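Local coordinates for nuclear import protein MOG1 (Saccharomyces cerevisiae, PDB 1JHS) that binds the Ran GTPase Gsp1 and takes part in the Ran system that drives nuclear protein import and poly(A)+ mRNA export, at residues V6-Y9 with T14-V17. The protein carries 1 engineered substitution. Numbering follows the deposited sequence.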
ATOM      1  N   VAL A   6     -10.892  -5.070  10.257  1.00 19.26           N
ATOM      2  CA  VAL A   6     -11.887  -5.132   9.193  1.00 18.53           C
ATOM      3  C   VAL A   6     -11.855  -6.518   8.612  1.00 18.38           C
ATOM      4  O   VAL A   6     -10.828  -7.205   8.684  1.00 17.88           O
ATOM      5  CB  VAL A   6     -11.610  -4.143   8.017  1.00 18.13           C
ATOM      6  CG1 VAL A   6     -11.911  -2.714   8.428  1.00 18.24           C
ATOM      7  CG2 VAL A   6     -10.183  -4.287   7.544  1.00 17.91           C
ATOM      8  N   GLU A   7     -12.980  -6.920   8.037  1.00 18.27           N
ATOM      9  CA  GLU A   7     -13.093  -8.214   7.388  1.00 18.50           C
ATOM     10  C   GLU A   7     -13.004  -8.006   5.889  1.00 17.93           C
ATOM     11  O   GLU A   7     -13.691  -7.145   5.333  1.00 17.63           O
ATOM     12  CB  GLU A   7     -14.432  -8.870   7.700  1.00 19.72           C
ATOM     13  CG  GLU A   7     -14.516  -9.443   9.086  1.00 21.21           C
ATOM     14  CD  GLU A   7     -15.741 -10.323   9.259  1.00 22.39           C
ATOM     15  OE1 GLU A   7     -16.581 -10.419   8.322  1.00 23.08           O
ATOM     16  OE2 GLU A   7     -15.862 -10.926  10.331  1.00 23.15           O
ATOM     17  N   LEU A   8     -12.150  -8.788   5.235  1.00 17.35           N
ATOM     18  CA  LEU A   8     -12.001  -8.674   3.798  1.00 16.74           C
ATOM     19  C   LEU A   8     -12.484  -9.953   3.119  1.00 16.46           C
ATOM     20  O   LEU A   8     -12.524 -11.013   3.734  1.00 16.25           O
ATOM     21  CB  LEU A   8     -10.529  -8.466   3.419  1.00 16.27           C
ATOM     22  CG  LEU A   8      -9.736  -7.344   4.084  1.00 16.75           C
ATOM     23  CD1 LEU A   8      -8.397  -7.232   3.355  1.00 16.72           C
ATOM     24  CD2 LEU A   8     -10.476  -6.029   3.998  1.00 16.55           C
ATOM     25  N   TYR A   9     -12.826  -9.837   1.842  1.00 16.29           N
ATOM     26  CA  TYR A   9     -13.247 -10.995   1.065  1.00 16.43           C
ATOM     27  C   TYR A   9     -14.302 -11.858   1.779  1.00 17.15           C
ATOM     28  O   TYR A   9     -14.120 -13.074   1.981  1.00 17.04           O
ATOM     29  CB  TYR A   9     -12.011 -11.836   0.722  1.00 15.35           C
ATOM     30  CG  TYR A   9     -10.908 -11.038   0.050  1.00 13.98           C
ATOM     31  CD1 TYR A   9      -9.763 -10.650   0.756  1.00 13.64           C
ATOM     32  CD2 TYR A   9     -11.027 -10.623  -1.283  1.00 13.92           C
ATOM     33  CE1 TYR A   9      -8.772  -9.871   0.156  1.00 13.16           C
ATOM     34  CE2 TYR A   9     -10.045  -9.853  -1.892  1.00 13.60           C
ATOM     35  CZ  TYR A   9      -8.910  -9.473  -1.170  1.00 13.31           C
ATOM     36  OH  TYR A   9      -7.932  -8.706  -1.788  1.00 12.56           O
ATOM     37  N   THR A  14      -8.625 -10.905   7.617  1.00 12.73           N
ATOM     38  CA  THR A  14      -8.802  -9.714   8.435  1.00 12.59           C
ATOM     39  C   THR A  14      -7.474  -8.954   8.476  1.00 12.30           C
ATOM     40  O   THR A  14      -6.398  -9.532   8.291  1.00 12.20           O
ATOM     41  CB  THR A  14      -9.251 -10.024   9.915  1.00 12.92           C
ATOM     42  OG1 THR A  14      -8.252 -10.810  10.580  1.00 13.00           O
ATOM     43  CG2 THR A  14     -10.581 -10.781   9.923  1.00 13.57           C
ATOM     44  N   THR A  15      -7.567  -7.641   8.655  1.00 11.68           N
ATOM     45  CA  THR A  15      -6.392  -6.793   8.806  1.00 11.45           C
ATOM     46  C   THR A  15      -6.975  -5.551   9.462  1.00 11.26           C
ATOM     47  O   THR A  15      -8.075  -5.621  10.035  1.00 11.24           O
ATOM     48  CB  THR A  15      -5.694  -6.483   7.443  1.00 11.71           C
ATOM     49  OG1 THR A  15      -4.517  -5.690   7.683  1.00 11.42           O
ATOM     50  CG2 THR A  15      -6.629  -5.745   6.494  1.00 11.46           C
ATOM     51  N   VAL A  16      -6.270  -4.427   9.414  1.00 11.07           N
ATOM     52  CA  VAL A  16      -6.825  -3.218  10.030  1.00 10.62           C
ATOM     53  C   VAL A  16      -6.732  -2.056   9.068  1.00 10.60           C
ATOM     54  O   VAL A  16      -5.917  -2.089   8.148  1.00  9.95           O
ATOM     55  CB  VAL A  16      -6.052  -2.834  11.311  1.00 10.68           C
ATOM     56  CG1 VAL A  16      -6.136  -3.961  12.329  1.00 10.25           C
ATOM     57  CG2 VAL A  16      -4.564  -2.543  10.971  1.00 10.55           C
ATOM     58  N   VAL A  17      -7.608  -1.059   9.259  1.00 10.83           N
ATOM     59  CA  VAL A  17      -7.569   0.177   8.483  1.00 11.81           C
ATOM     60  C   VAL A  17      -7.880   1.341   9.444  1.00 11.52           C
ATOM     61  O   VAL A  17      -8.469   1.143  10.526  1.00 12.00           O
ATOM     62  CB  VAL A  17      -8.563   0.207   7.259  1.00 12.05           C
ATOM     63  CG1 VAL A  17      -8.326  -1.011   6.351  1.00 11.94           C
ATOM     64  CG2 VAL A  17     -10.000   0.292   7.734  1.00 12.19           C
TER
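Val6 and Thr15 form a hydrogen-bonded pair of the N-terminal beta hairpin, in which strand 4-8 turns back antiparallel onto strand 13-17. Two backbone bonds define the pair: Val6 N to Thr15 O at 2.9 Å, nearly straight at 161°, and the longer return bond from Thr15 N to Val6 O at 3.3 Å. Val6 O also receives a CA-H...O contact from Thr14 CA at 3.2 Å, beside the non-hydrogen-bonded pair Glu7-Thr14. The N-to-C directions of the short strand segments make 129°, well short of antiparallel, consistent with a twisted or bent ribbon.

On the face carrying Val6 and Thr15, methyl groups supply the packing. Val6 CG1, set anti to the carbonyl carbon, reaches Val17 CG2 at 3.6 Å, the two side chains lying roughly at right angles. Thr15 CG2 touches two methyls of strand 4-8, Val6 CG2 at 4.0 Å and Leu8 CD1 at 3.9 Å. The chi1 of Thr15 (-178°) puts OG1 opposite the backbone N and turns the methyl to the hairpin partner, while the hydroxyl hydrogen-bonds Met175 O of helix 163-178. On the other face, Glu7 CG only brushes Thr14 CG2 at 4.2 Å.

Val6 and Leu8 also touch Tyr37 of strand 34-39, placing the hairpin against the larger sheet, while the backbone of Thr14 bonds to His180, adding strand 180-181 alongside 13-17.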